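Local coordinates for fatty acid repression mutant protein 2 (Saccharomyces cerevisiae, PDB 4URP), which reduces nitro compounds such as 4-nitroquinoline N-oxide as an FMN-dependent, NADH-using type II nitroreductase and takes part in the oxidative stress response, at residues A[40-44]-A[127-132]; A[80-84]-A[145-149]; A[94-100]-A[163-169]. All coordinates share one frame; numbering follows the deposited sequence.

Contact 1: residues A[40-44]-A[127-132]; sequences ILKNT and AVQIQS
Ile40 and Val128 bring the two backbones closest, their CA atoms 6.2 Å apart, where the last turn of helix 31-41 and the loop that follows meet the middle of the long helix 117-139. Ile40, Leu41 and Thr44 pack against Val128, Gln131 and Ser132. The two branches of Ile40 divide the work. CG2, anti to the backbone N, rests on Val128, 4.0 Å from its CB. The other branch runs out through an extended chi2 (-178°) to CD1, which stops 3.6 Å from Ser132 OG and also touches the backbone there. Thr44 meets Val128 at about a right angle, its CG2 3.5 Å from Val128 CG1, and the same methyl packs against the amide end of Gln131. Leu41 adds a lighter touch, CD2 to Val128 CG1.

The polar tips turn back to their own helix. Gln131 NE2 gives a bent hydrogen bond of 2.7 Å to Ala127 O, approaching from above the carbonyl plane, and Ser132 OG bonds Val128 O at 2.6 Å, sharing that oxygen with Ser132 N. Val128 and Ser132 also touch Phe96 of strand 92-99, while Gln131 packs on Tyr7 of the second subunit. With OG and NE2 each engaged by a carbonyl one turn back, the two polar groups can lie against the methyls of Ile40 and Thr44 in a buried, mostly non-polar contact.

Contact 2: residues A[80-84]-A[145-149]; sequences KKRPE and LQHYN
Arg82 reaches across to Gln146 while its neighbour Pro83 lies against Tyr148, so a polar and an apolar contact run side by side between two loops. The arginine starts with CG anti to the backbone N (chi1 -177°), then bends at both chi2 and chi3. This curl brings NH1 to Gln146 OE1 in a hydrogen bond whose geometry, as modelled, is doubtful. OE1 lies at the edge of the guanidinium, near its plane, yet the amide itself stands at 90° to that plane. Gln146 is also bent, at chi2, and its OE1 passes 3.5 Å from Arg82 CD.

Tyr148 is the centre of an inverse gamma turn and the N-cap residue of helix 149-155, and Gln146, two residues earlier, is joined through its backbone to Gln169 of strand 164-172. The loop between helix 60-73 and strand 92-99 thus meets the turn that leads from the sheet into the next helix. The Tyr148 and Pro83 side chains cross at about a right angle, with Pro83 CG oblique to the tyrosine ring and 3.8 Å from Tyr148 CE2. The tyrosine OH also touches the aliphatic root of Arg82, with Tyr148 OH 3.8 Å from Arg82 CB. Trp67 of helix 60-73 packs on both Gln146 and Tyr148, and Tyr18 meets Arg82.

Contact 3: residues A[94-100]-A[163-169]; sequences VIFFTDL and AWTVQSQ. Unlike the reference sequence in segment 94-100: Leu100 (reference Glu).
Phe97 and Trp164 meet on one face of an antiparallel strand pair, and the phenylalanine can be followed outward atom by atom. Its CB sits 3.7 Å from Thr165 O and close to Trp164 CB. At CG, held beside the backbone N by a chi1 of -60°, the ring begins, still near Trp164 CB. The two flanks then part company: Phe97 CD1 approaches Trp164 CB (3.6 Å) and its carbonyl oxygen, whereas Trp164 CE3 lies over one face of the ring, toward its rim and nearest CD2. Farther out, Phe97 CE1 meets Val166 CG2 at 3.6 Å. CE2 remains near Trp164 CE3. The ring planes of Phe97 and Trp164 stand 48° apart. Ile95 CD1, from the same strand, sits over the other face of Phe97, also toward the rim.

Strands 92-99 and 164-172 are the two inner strands of the antiparallel sheet built within this chain. Their register slips by one residue in a way that fits a classic beta bulge: Gln167, with helix-like backbone angles, and Ser168 both face Phe96. Gln167 N bonds Phe96 O at 3.0 Å, and Phe96 N bonds Ser168 O at 3.1 Å. Beyond it, Thr98 N reaches Thr165 O on a lone pair, at 3.1 Å. On the sheet face opposite Phe97, the Gln167 chain bends at chi2 so that NE2 points at Thr98 OG1, a hydrogen bond whose modelled length is doubtful. Asp99 OD2 approaches the indole of Trp164 but forms its salt bridge with Arg54, and OD1 caps Gly101 N at the start of helix 100-109.

Contact 3 forms the middle of the sheet, and the other two meet it separately. Contact 1, the buried one, lies over the face bearing Phe96 and Ser168: Val128 CG2 packs 3.5 Å from Phe96 CD1, and Gln129 OE1 makes a probable, weak hydrogen bond with Ser168 OG. Contact 2 joins through the backbone, Gln146 O with Gln169 N at 2.9 Å; like contact 3 it is partly buried, but it lies farther from the chain centre. Contacts 1 and 2 do not touch, their centres about 22 Å apart. Chemistry follows place: side-chain packing between a helix end and a long helix in 40-44/127-132, backbone pairing with aromatic packing in 94-100/163-169, and a single polar bond beside a proline-tyrosine contact in the loops.

Contact 1: residues A[40-44]-A[127-132]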
ATOM      1  N   ILE A  40       8.656  -6.597   7.144  1.00 48.14           N
ATOM      2  CA  ILE A  40       7.466  -6.001   6.552  1.00 51.58           C
ATOM      3  C   ILE A  40       6.873  -6.936   5.503  1.00 60.11           C
ATOM      4  O   ILE A  40       5.669  -7.172   5.491  1.00 68.26           O
ATOM      5  CB  ILE A  40       7.765  -4.623   5.940  1.00 57.43           C
ATOM      6  CG1 ILE A  40       8.152  -3.645   7.051  1.00 50.28           C
ATOM      7  CG2 ILE A  40       6.560  -4.106   5.176  1.00 60.75           C
ATOM      8  CD1 ILE A  40       8.426  -2.256   6.563  1.00 32.21           C
ATOM      9  N   LEU A  41       7.725  -7.480   4.638  1.00 60.42           N
ATOM     10  CA  LEU A  41       7.291  -8.470   3.659  1.00 64.82           C
ATOM     11  C   LEU A  41       6.638  -9.651   4.355  1.00 72.48           C
ATOM     12  O   LEU A  41       5.672 -10.231   3.858  1.00 65.10           O
ATOM     13  CB  LEU A  41       8.479  -8.973   2.845  1.00 53.04           C
ATOM     14  CG  LEU A  41       8.953  -8.178   1.630  1.00 51.08           C
ATOM     15  CD1 LEU A  41      10.160  -8.868   1.031  1.00 59.94           C
ATOM     16  CD2 LEU A  41       7.839  -8.074   0.611  1.00 52.29           C
ATOM     17  N   LYS A  42       7.182 -10.001   5.513  1.00 69.61           N
ATOM     18  CA  LYS A  42       6.718 -11.153   6.267  1.00 55.70           C
ATOM     19  C   LYS A  42       5.429 -10.833   7.012  1.00 56.76           C
ATOM     20  O   LYS A  42       4.612 -11.720   7.258  1.00 54.48           O
ATOM     21  CB  LYS A  42       7.803 -11.591   7.254  1.00 55.44           C
ATOM     22  CG  LYS A  42       7.751 -13.053   7.659  1.00 70.14           C
ATOM     23  CD  LYS A  42       8.970 -13.424   8.488  1.00 71.29           C
ATOM     24  CE  LYS A  42       9.037 -14.919   8.735  1.00 75.27           C
ATOM     25  NZ  LYS A  42      10.275 -15.278   9.475  1.00 51.69           N
ATOM     26  N   ASN A  43       5.241  -9.564   7.360  1.00 54.46           N
ATOM     27  CA  ASN A  43       4.081  -9.157   8.152  1.00 57.01           C
ATOM     28  C   ASN A  43       3.001  -8.439   7.348  1.00 59.23           C
ATOM     29  O   ASN A  43       1.994  -8.010   7.909  1.00 65.79           O
ATOM     30  CB  ASN A  43       4.514  -8.285   9.333  1.00 59.39           C
ATOM     31  CG  ASN A  43       5.231  -9.073  10.409  1.00 55.62           C
ATOM     32  OD1 ASN A  43       4.655  -9.400  11.446  1.00 55.01           O
ATOM     33  ND2 ASN A  43       6.498  -9.386  10.166  1.00 57.69           N
ATOM     34  N   THR A  44       3.210  -8.306   6.043  1.00 65.78           N
ATOM     35  CA  THR A  44       2.231  -7.639   5.192  1.00 63.29           C
ATOM     36  C   THR A  44       1.219  -8.616   4.615  1.00 52.03           C
ATOM     37  O   THR A  44       1.587  -9.604   3.987  1.00 55.70           O
ATOM     38  CB  THR A  44       2.902  -6.867   4.051  1.00 68.38           C
ATOM     39  OG1 THR A  44       4.127  -7.516   3.687  1.00 80.44           O
ATOM     40  CG2 THR A  44       3.214  -5.448   4.497  1.00 50.49           C
ATOM     41  N   ALA A 127       1.825  -1.696  -0.250  1.00 66.73           N
ATOM     42  CA  ALA A 127       1.633  -1.722   1.192  1.00 51.78           C
ATOM     43  C   ALA A 127       2.962  -1.955   1.894  1.00 52.43           C
ATOM     44  O   ALA A 127       3.152  -1.546   3.037  1.00 54.90           O
ATOM     45  CB  ALA A 127       0.637  -2.801   1.573  1.00 49.67           C
ATOM     46  N   VAL A 128       3.879  -2.623   1.201  1.00 49.74           N
ATOM     47  CA  VAL A 128       5.217  -2.844   1.732  1.00 51.44           C
ATOM     48  C   VAL A 128       6.143  -1.714   1.303  1.00 52.82           C
ATOM     49  O   VAL A 128       7.158  -1.450   1.945  1.00 58.29           O
ATOM     50  CB  VAL A 128       5.799  -4.201   1.278  1.00 52.52           C
ATOM     51  CG1 VAL A 128       4.721  -5.267   1.301  1.00 53.32           C
ATOM     52  CG2 VAL A 128       6.406  -4.104  -0.109  1.00 53.54           C
ATOM     53  N   GLN A 129       5.780  -1.038   0.218  1.00 49.15           N
ATOM     54  CA  GLN A 129       6.587   0.059  -0.300  1.00 55.95           C
ATOM     55  C   GLN A 129       6.565   1.242   0.655  1.00 50.51           C
ATOM     56  O   GLN A 129       7.611   1.712   1.096  1.00 45.65           O
ATOM     57  CB  GLN A 129       6.088   0.495  -1.680  1.00 57.44           C
ATOM     58  CG  GLN A 129       6.499  -0.444  -2.796  1.00 56.40           C
ATOM     59  CD  GLN A 129       5.780  -0.151  -4.096  1.00 55.90           C
ATOM     60  OE1 GLN A 129       5.368   0.980  -4.347  1.00 56.71           O
ATOM     61  NE2 GLN A 129       5.622  -1.172  -4.928  1.00 49.62           N
ATOM     62  N   ILE A 130       5.366   1.719   0.972  1.00 44.29           N
ATOM     63  CA  ILE A 130       5.215   2.894   1.817  1.00 47.04           C
ATOM     64  C   ILE A 130       5.717   2.638   3.233  1.00 53.93           C
ATOM     65  O   ILE A 130       6.186   3.552   3.906  1.00 67.01           O
ATOM     66  CB  ILE A 130       3.749   3.369   1.852  1.00 56.27           C
ATOM     67  CG1 ILE A 130       3.632   4.689   2.609  1.00 50.53           C
ATOM     68  CG2 ILE A 130       2.845   2.307   2.453  1.00 58.61           C
ATOM     69  CD1 ILE A 130       4.467   5.799   2.020  1.00 50.46           C
ATOM     70  N   GLN A 131       5.631   1.390   3.678  1.00 51.96           N
ATOM     71  CA  GLN A 131       6.025   1.052   5.038  1.00 46.65           C
ATOM     72  C   GLN A 131       7.536   0.955   5.187  1.00 53.02           C
ATOM     73  O   GLN A 131       8.097   1.457   6.155  1.00 61.84           O
ATOM     74  CB  GLN A 131       5.354  -0.243   5.489  1.00 56.08           C
ATOM     75  CG  GLN A 131       3.900  -0.054   5.869  1.00 58.90           C
ATOM     76  CD  GLN A 131       3.280  -1.318   6.412  1.00 49.68           C
ATOM     77  OE1 GLN A 131       2.830  -1.361   7.556  1.00 59.56           O
ATOM     78  NE2 GLN A 131       3.251  -2.360   5.591  1.00 37.28           N
ATOM     79  N   SER A 132       8.188   0.312   4.225  1.00 50.90           N
ATOM     80  CA  SER A 132       9.640   0.201   4.235  1.00 51.42           C
ATOM     81  C   SER A 132      10.257   1.582   4.107  1.00 57.11           C
ATOM     82  O   SER A 132      11.233   1.908   4.780  1.00 64.12           O
ATOM     83  CB  SER A 132      10.109  -0.683   3.081  1.00 48.71           C
ATOM     84  OG  SER A 132       9.435  -1.932   3.093  1.00 47.29           O
TER

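Contact 2: residues A[80-84]-A[145-149]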
ATOM      1  N   LYS A  80      18.694  11.908 -17.462  1.00 79.38           N
ATOM      2  CA  LYS A  80      19.526  10.840 -16.926  1.00 63.58           C
ATOM      3  C   LYS A  80      20.228  11.304 -15.659  1.00 64.17           C
ATOM      4  O   LYS A  80      21.069  10.594 -15.109  1.00 61.27           O
ATOM      5  CB  LYS A  80      20.543  10.342 -17.958  1.00 72.87           C
ATOM      6  CG  LYS A  80      21.729  11.260 -18.183  1.00 77.51           C
ATOM      7  CD  LYS A  80      22.781  10.578 -19.034  1.00 86.40           C
ATOM      8  CE  LYS A  80      22.196  10.122 -20.357  1.00 86.11           C
ATOM      9  NZ  LYS A  80      23.112   9.204 -21.089  1.00 76.73           N
ATOM     10  N   LYS A  81      19.861  12.493 -15.188  1.00 63.56           N
ATOM     11  CA  LYS A  81      20.400  13.025 -13.941  1.00 72.02           C
ATOM     12  C   LYS A  81      19.602  12.484 -12.759  1.00 78.91           C
ATOM     13  O   LYS A  81      19.738  12.944 -11.626  1.00 82.87           O
ATOM     14  CB  LYS A  81      20.391  14.555 -13.957  1.00 76.11           C
ATOM     15  CG  LYS A  81      21.340  15.187 -12.946  1.00 80.03           C
ATOM     16  CD  LYS A  81      22.697  14.504 -12.980  1.00 62.34           C
ATOM     17  CE  LYS A  81      23.544  14.881 -11.780  1.00 78.95           C
ATOM     18  NZ  LYS A  81      24.805  14.096 -11.737  1.00 73.99           N
ATOM     19  N   ARG A  82      18.756  11.503 -13.045  1.00 65.69           N
ATOM     20  CA  ARG A  82      18.056  10.769 -12.001  1.00 54.39           C
ATOM     21  C   ARG A  82      18.687   9.389 -11.779  1.00 57.30           C
ATOM     22  O   ARG A  82      18.986   9.033 -10.644  1.00 73.83           O
ATOM     23  CB  ARG A  82      16.553  10.671 -12.298  1.00 60.72           C
ATOM     24  CG  ARG A  82      15.752   9.973 -11.219  1.00 49.08           C
ATOM     25  CD  ARG A  82      15.644  10.832  -9.978  1.00 48.04           C
ATOM     26  NE  ARG A  82      14.805  12.002 -10.213  1.00 51.61           N
ATOM     27  CZ  ARG A  82      13.509  12.050  -9.928  1.00 46.66           C
ATOM     28  NH1 ARG A  82      12.903  10.993  -9.396  1.00 59.98           N
ATOM     29  NH2 ARG A  82      12.815  13.154 -10.170  1.00 60.11           N
ATOM     30  N   PRO A  83      18.912   8.610 -12.853  1.00 56.80           N
ATOM     31  CA  PRO A  83      19.611   7.349 -12.594  1.00 63.99           C
ATOM     32  C   PRO A  83      21.068   7.554 -12.183  1.00 65.97           C
ATOM     33  O   PRO A  83      21.560   6.843 -11.310  1.00 64.43           O
ATOM     34  CB  PRO A  83      19.554   6.635 -13.947  1.00 55.33           C
ATOM     35  CG  PRO A  83      18.414   7.243 -14.648  1.00 52.07           C
ATOM     36  CD  PRO A  83      18.426   8.673 -14.243  1.00 60.80           C
ATOM     37  N   GLU A  84      21.750   8.513 -12.797  1.00 65.05           N
ATOM     38  CA  GLU A  84      23.163   8.711 -12.505  1.00 69.39           C
ATOM     39  C   GLU A  84      23.364   9.397 -11.161  1.00 59.01           C
ATOM     40  O   GLU A  84      24.444   9.327 -10.575  1.00 63.33           O
ATOM     41  CB  GLU A  84      23.861   9.472 -13.632  1.00 65.70           C
ATOM     42  CG  GLU A  84      23.759  10.976 -13.562  1.00 74.51           C
ATOM     43  CD  GLU A  84      24.290  11.629 -14.819  1.00 74.96           C
ATOM     44  OE1 GLU A  84      24.298  10.962 -15.875  1.00 73.72           O
ATOM     45  OE2 GLU A  84      24.712  12.802 -14.755  1.00 83.12           O
ATOM     46  N   LEU A 145      11.235   7.489  -4.213  1.00 63.87           N
ATOM     47  CA  LEU A 145      10.572   6.564  -5.119  1.00 60.18           C
ATOM     48  C   LEU A 145      11.282   6.534  -6.459  1.00 59.61           C
ATOM     49  O   LEU A 145      11.935   7.498  -6.838  1.00 71.71           O
ATOM     50  CB  LEU A 145       9.114   6.985  -5.335  1.00 75.05           C
ATOM     51  CG  LEU A 145       8.828   8.098  -6.355  1.00 59.57           C
ATOM     52  CD1 LEU A 145       7.335   8.167  -6.663  1.00 61.50           C
ATOM     53  CD2 LEU A 145       9.334   9.453  -5.881  1.00 51.61           C
ATOM     54  N   GLN A 146      11.146   5.417  -7.162  1.00 53.40           N
ATOM     55  CA  GLN A 146      11.572   5.302  -8.552  1.00 54.90           C
ATOM     56  C   GLN A 146      10.800   4.180  -9.231  1.00 54.83           C
ATOM     57  O   GLN A 146      10.542   3.138  -8.627  1.00 55.86           O
ATOM     58  CB  GLN A 146      13.078   5.055  -8.673  1.00 52.55           C
ATOM     59  CG  GLN A 146      13.919   6.321  -8.784  1.00 57.73           C
ATOM     60  CD  GLN A 146      13.273   7.393  -9.647  1.00 62.18           C
ATOM     61  OE1 GLN A 146      13.074   8.523  -9.198  1.00 58.77           O
ATOM     62  NE2 GLN A 146      12.951   7.049 -10.890  1.00 61.14           N
ATOM     63  N   HIS A 147      10.421   4.399 -10.486  1.00 54.93           N
ATOM     64  CA  HIS A 147       9.583   3.442 -11.205  1.00 49.66           C
ATOM     65  C   HIS A 147      10.136   3.068 -12.571  1.00 52.61           C
ATOM     66  O   HIS A 147       9.387   2.924 -13.537  1.00 58.34           O
ATOM     67  CB  HIS A 147       8.160   3.978 -11.347  1.00 59.99           C
ATOM     68  CG  HIS A 147       7.421   4.080 -10.048  1.00 49.60           C
ATOM     69  ND1 HIS A 147       7.817   4.939  -9.042  1.00 42.59           N
ATOM     70  CD2 HIS A 147       6.322   3.446  -9.595  1.00 56.60           C
ATOM     71  CE1 HIS A 147       6.979   4.818  -8.015  1.00 42.75           C
ATOM     72  NE2 HIS A 147       6.068   3.919  -8.332  1.00 52.50           N
ATOM     73  N   TYR A 148      11.450   2.899 -12.649  1.00 54.08           N
ATOM     74  CA  TYR A 148      12.076   2.397 -13.864  1.00 56.27           C
ATOM     75  C   TYR A 148      11.939   0.889 -13.906  1.00 65.56           C
ATOM     76  O   TYR A 148      12.936   0.175 -13.941  1.00 61.37           O
ATOM     77  CB  TYR A 148      13.555   2.760 -13.877  1.00 58.01           C
ATOM     78  CG  TYR A 148      13.814   4.229 -14.047  1.00 52.07           C
ATOM     79  CD1 TYR A 148      13.175   4.953 -15.040  1.00 53.96           C
ATOM     80  CD2 TYR A 148      14.693   4.896 -13.209  1.00 55.03           C
ATOM     81  CE1 TYR A 148      13.411   6.297 -15.199  1.00 61.03           C
ATOM     82  CE2 TYR A 148      14.933   6.242 -13.358  1.00 59.33           C
ATOM     83  CZ  TYR A 148      14.291   6.938 -14.355  1.00 63.84           C
ATOM     84  OH  TYR A 148      14.532   8.284 -14.505  1.00 57.27           O
ATOM     85  N   ASN A 149      10.700   0.414 -13.900  1.00 67.91           N
ATOM     86  CA  ASN A 149      10.415  -1.010 -13.795  1.00 53.18           C
ATOM     87  C   ASN A 149      11.022  -1.816 -14.928  1.00 52.71           C
ATOM     88  O   ASN A 149      11.871  -2.673 -14.706  1.00 53.82           O
ATOM     89  CB  ASN A 149       8.909  -1.250 -13.755  1.00 58.69           C
ATOM     90  CG  ASN A 149       8.231  -0.478 -12.652  1.00 55.00           C
ATOM     91  OD1 ASN A 149       8.796  -0.285 -11.575  1.00 50.99           O
ATOM     92  ND2 ASN A 149       7.014  -0.025 -12.913  1.00 61.36           N
TER

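Contact 3: residues A[94-100]-A[163-169]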
ATOM      1  N   VAL A  94      16.450  -0.492  -2.516  1.00 57.91           N
ATOM      2  CA  VAL A  94      15.539  -1.599  -2.299  1.00 53.98           C
ATOM      3  C   VAL A  94      14.565  -1.657  -3.459  1.00 49.82           C
ATOM      4  O   VAL A  94      13.922  -0.666  -3.788  1.00 47.73           O
ATOM      5  CB  VAL A  94      14.729  -1.417  -1.005  1.00 54.86           C
ATOM      6  CG1 VAL A  94      13.921  -2.673  -0.712  1.00 51.66           C
ATOM      7  CG2 VAL A  94      15.649  -1.084   0.150  1.00 51.19           C
ATOM      8  N   ILE A  95      14.464  -2.821  -4.082  1.00 49.51           N
ATOM      9  CA  ILE A  95      13.532  -2.997  -5.181  1.00 57.01           C
ATOM     10  C   ILE A  95      12.487  -4.065  -4.851  1.00 56.32           C
ATOM     11  O   ILE A  95      12.808  -5.128  -4.322  1.00 62.20           O
ATOM     12  CB  ILE A  95      14.277  -3.286  -6.507  1.00 46.70           C
ATOM     13  CG1 ILE A  95      13.677  -4.486  -7.235  1.00 53.92           C
ATOM     14  CG2 ILE A  95      15.760  -3.489  -6.259  1.00 34.27           C
ATOM     15  CD1 ILE A  95      12.602  -4.113  -8.211  1.00 60.29           C
ATOM     16  N   PHE A  96      11.228  -3.757  -5.147  1.00 46.19           N
ATOM     17  CA  PHE A  96      10.112  -4.622  -4.777  1.00 49.18           C
ATOM     18  C   PHE A  96       9.522  -5.336  -5.984  1.00 52.69           C
ATOM     19  O   PHE A  96       9.496  -4.799  -7.091  1.00 51.17           O
ATOM     20  CB  PHE A  96       9.021  -3.809  -4.078  1.00 58.26           C
ATOM     21  CG  PHE A  96       9.482  -3.139  -2.823  1.00 56.64           C
ATOM     22  CD1 PHE A  96       9.565  -3.848  -1.643  1.00 65.14           C
ATOM     23  CD2 PHE A  96       9.824  -1.799  -2.821  1.00 56.23           C
ATOM     24  CE1 PHE A  96       9.982  -3.240  -0.489  1.00 64.39           C
ATOM     25  CE2 PHE A  96      10.243  -1.185  -1.665  1.00 61.17           C
ATOM     26  CZ  PHE A  96      10.323  -1.908  -0.496  1.00 54.77           C
ATOM     27  N   PHE A  97       9.043  -6.551  -5.751  1.00 57.05           N
ATOM     28  CA  PHE A  97       8.439  -7.361  -6.797  1.00 55.21           C
ATOM     29  C   PHE A  97       7.061  -7.859  -6.387  1.00 56.80           C
ATOM     30  O   PHE A  97       6.603  -7.628  -5.270  1.00 54.20           O
ATOM     31  CB  PHE A  97       9.305  -8.588  -7.091  1.00 56.56           C
ATOM     32  CG  PHE A  97      10.693  -8.269  -7.551  1.00 57.87           C
ATOM     33  CD1 PHE A  97      10.953  -8.039  -8.888  1.00 54.92           C
ATOM     34  CD2 PHE A  97      11.740  -8.229  -6.652  1.00 57.98           C
ATOM     35  CE1 PHE A  97      12.225  -7.762  -9.316  1.00 51.25           C
ATOM     36  CE2 PHE A  97      13.018  -7.951  -7.075  1.00 56.55           C
ATOM     37  CZ  PHE A  97      13.261  -7.718  -8.412  1.00 52.30           C
ATOM     38  N   THR A  98       6.413  -8.552  -7.315  1.00 57.51           N
ATOM     39  CA  THR A  98       5.215  -9.325  -7.022  1.00 56.68           C
ATOM     40  C   THR A  98       5.265 -10.624  -7.803  1.00 56.29           C
ATOM     41  O   THR A  98       5.233 -10.617  -9.030  1.00 59.36           O
ATOM     42  CB  THR A  98       3.927  -8.587  -7.409  1.00 59.45           C
ATOM     43  OG1 THR A  98       4.188  -7.707  -8.508  1.00 56.92           O
ATOM     44  CG2 THR A  98       3.395  -7.787  -6.231  1.00 53.63           C
ATOM     45  N   ASP A  99       5.344 -11.739  -7.088  1.00 50.74           N
ATOM     46  CA  ASP A  99       5.363 -13.047  -7.727  1.00 52.19           C
ATOM     47  C   ASP A  99       4.074 -13.262  -8.504  1.00 60.48           C
ATOM     48  O   ASP A  99       3.011 -13.468  -7.924  1.00 57.64           O
ATOM     49  CB  ASP A  99       5.547 -14.149  -6.682  1.00 53.59           C
ATOM     50  CG  ASP A  99       6.091 -15.430  -7.272  1.00 63.41           C
ATOM     51  OD1 ASP A  99       5.925 -15.651  -8.491  1.00 57.56           O
ATOM     52  OD2 ASP A  99       6.692 -16.221  -6.516  1.00 66.69           O
ATOM     53  N   LEU A 100       4.179 -13.208  -9.828  1.00 52.91           N
ATOM     54  CA  LEU A 100       3.032 -13.395 -10.706  1.00 54.80           C
ATOM     55  C   LEU A 100       2.584 -14.851 -10.698  1.00 57.79           C
ATOM     56  O   LEU A 100       1.520 -15.184 -11.211  1.00 55.03           O
ATOM     57  CB  LEU A 100       3.379 -12.949 -12.131  1.00 51.84           C
ATOM     58  CG  LEU A 100       2.494 -11.853 -12.734  1.00 51.60           C
ATOM     59  CD1 LEU A 100       1.137 -12.403 -13.148  1.00 53.05           C
ATOM     60  CD2 LEU A 100       2.330 -10.711 -11.744  1.00 43.61           C
ATOM     61  N   ALA A 163       9.398 -14.515 -13.155  1.00 74.35           N
ATOM     62  CA  ALA A 163       8.002 -14.264 -12.821  1.00 69.05           C
ATOM     63  C   ALA A 163       7.857 -13.068 -11.885  1.00 66.17           C
ATOM     64  O   ALA A 163       6.751 -12.590 -11.642  1.00 74.92           O
ATOM     65  CB  ALA A 163       7.381 -15.501 -12.197  1.00 61.02           C
ATOM     66  N   TRP A 164       8.978 -12.585 -11.361  1.00 57.80           N
ATOM     67  CA  TRP A 164       8.963 -11.463 -10.427  1.00 57.75           C
ATOM     68  C   TRP A 164       8.794 -10.125 -11.136  1.00 62.46           C
ATOM     69  O   TRP A 164       9.759  -9.540 -11.620  1.00 64.82           O
ATOM     70  CB  TRP A 164      10.231 -11.453  -9.568  1.00 47.17           C
ATOM     71  CG  TRP A 164      10.269 -12.547  -8.558  1.00 51.98           C
ATOM     72  CD1 TRP A 164       9.478 -13.653  -8.520  1.00 57.57           C
ATOM     73  CD2 TRP A 164      11.136 -12.634  -7.426  1.00 52.83           C
ATOM     74  NE1 TRP A 164       9.804 -14.432  -7.439  1.00 58.86           N
ATOM     75  CE2 TRP A 164      10.819 -13.825  -6.750  1.00 52.34           C
ATOM     76  CE3 TRP A 164      12.150 -11.817  -6.923  1.00 54.04           C
ATOM     77  CZ2 TRP A 164      11.481 -14.221  -5.596  1.00 46.52           C
ATOM     78  CZ3 TRP A 164      12.803 -12.211  -5.780  1.00 57.54           C
ATOM     79  CH2 TRP A 164      12.467 -13.403  -5.127  1.00 53.02           C
ATOM     80  N   THR A 165       7.555  -9.651 -11.190  1.00 63.00           N
ATOM     81  CA  THR A 165       7.233  -8.382 -11.830  1.00 53.82           C
ATOM     82  C   THR A 165       7.768  -7.199 -11.036  1.00 57.11           C
ATOM     83  O   THR A 165       7.462  -7.045  -9.861  1.00 60.08           O
ATOM     84  CB  THR A 165       5.713  -8.227 -11.983  1.00 55.40           C
ATOM     85  OG1 THR A 165       5.229  -9.193 -12.925  1.00 59.26           O
ATOM     86  CG2 THR A 165       5.361  -6.835 -12.476  1.00 48.64           C
ATOM     87  N   VAL A 166       8.574  -6.367 -11.684  1.00 54.41           N
ATOM     88  CA  VAL A 166       9.164  -5.207 -11.027  1.00 54.75           C
ATOM     89  C   VAL A 166       8.132  -4.117 -10.757  1.00 54.24           C
ATOM     90  O   VAL A 166       7.423  -3.680 -11.662  1.00 54.24           O
ATOM     91  CB  VAL A 166      10.306  -4.610 -11.867  1.00 57.81           C
ATOM     92  CG1 VAL A 166      10.874  -3.392 -11.186  1.00 67.70           C
ATOM     93  CG2 VAL A 166      11.384  -5.647 -12.101  1.00 46.45           C
ATOM     94  N   GLN A 167       8.056  -3.673  -9.507  1.00 53.56           N
ATOM     95  CA  GLN A 167       7.048  -2.698  -9.108  1.00 55.81           C
ATOM     96  C   GLN A 167       7.642  -1.332  -8.768  1.00 62.27           C
ATOM     97  O   GLN A 167       7.196  -0.306  -9.284  1.00 55.19           O
ATOM     98  CB  GLN A 167       6.246  -3.227  -7.914  1.00 53.33           C
ATOM     99  CG  GLN A 167       5.544  -4.549  -8.165  1.00 59.61           C
ATOM    100  CD  GLN A 167       4.293  -4.407  -9.010  1.00 60.55           C
ATOM    101  OE1 GLN A 167       3.952  -3.316  -9.464  1.00 57.39           O
ATOM    102  NE2 GLN A 167       3.597  -5.518  -9.221  1.00 60.63           N
ATOM    103  N   SER A 168       8.644  -1.320  -7.894  1.00 61.10           N
ATOM    104  CA  SER A 168       9.251  -0.065  -7.458  1.00 52.03           C
ATOM    105  C   SER A 168      10.734  -0.210  -7.132  1.00 51.07           C
ATOM    106  O   SER A 168      11.255  -1.318  -7.035  1.00 54.25           O
ATOM    107  CB  SER A 168       8.502   0.498  -6.243  1.00 50.71           C
ATOM    108  OG  SER A 168       7.217   0.968  -6.614  1.00 61.38           O
ATOM    109  N   GLN A 169      11.407   0.925  -6.981  1.00 48.64           N
ATOM    110  CA  GLN A 169      12.811   0.954  -6.589  1.00 47.85           C
ATOM    111  C   GLN A 169      13.012   1.974  -5.482  1.00 54.00           C
ATOM    112  O   GLN A 169      13.081   3.174  -5.734  1.00 54.73           O
ATOM    113  CB  GLN A 169      13.709   1.323  -7.770  1.00 52.49           C
ATOM    114  CG  GLN A 169      13.694   0.329  -8.911  1.00 46.37           C
ATOM    115  CD  GLN A 169      12.589   0.605  -9.900  1.00 54.36           C
ATOM    116  OE1 GLN A 169      12.384   1.744 -10.316  1.00 55.92           O
ATOM    117  NE2 GLN A 169      11.866  -0.437 -10.281  1.00 55.32           N
TER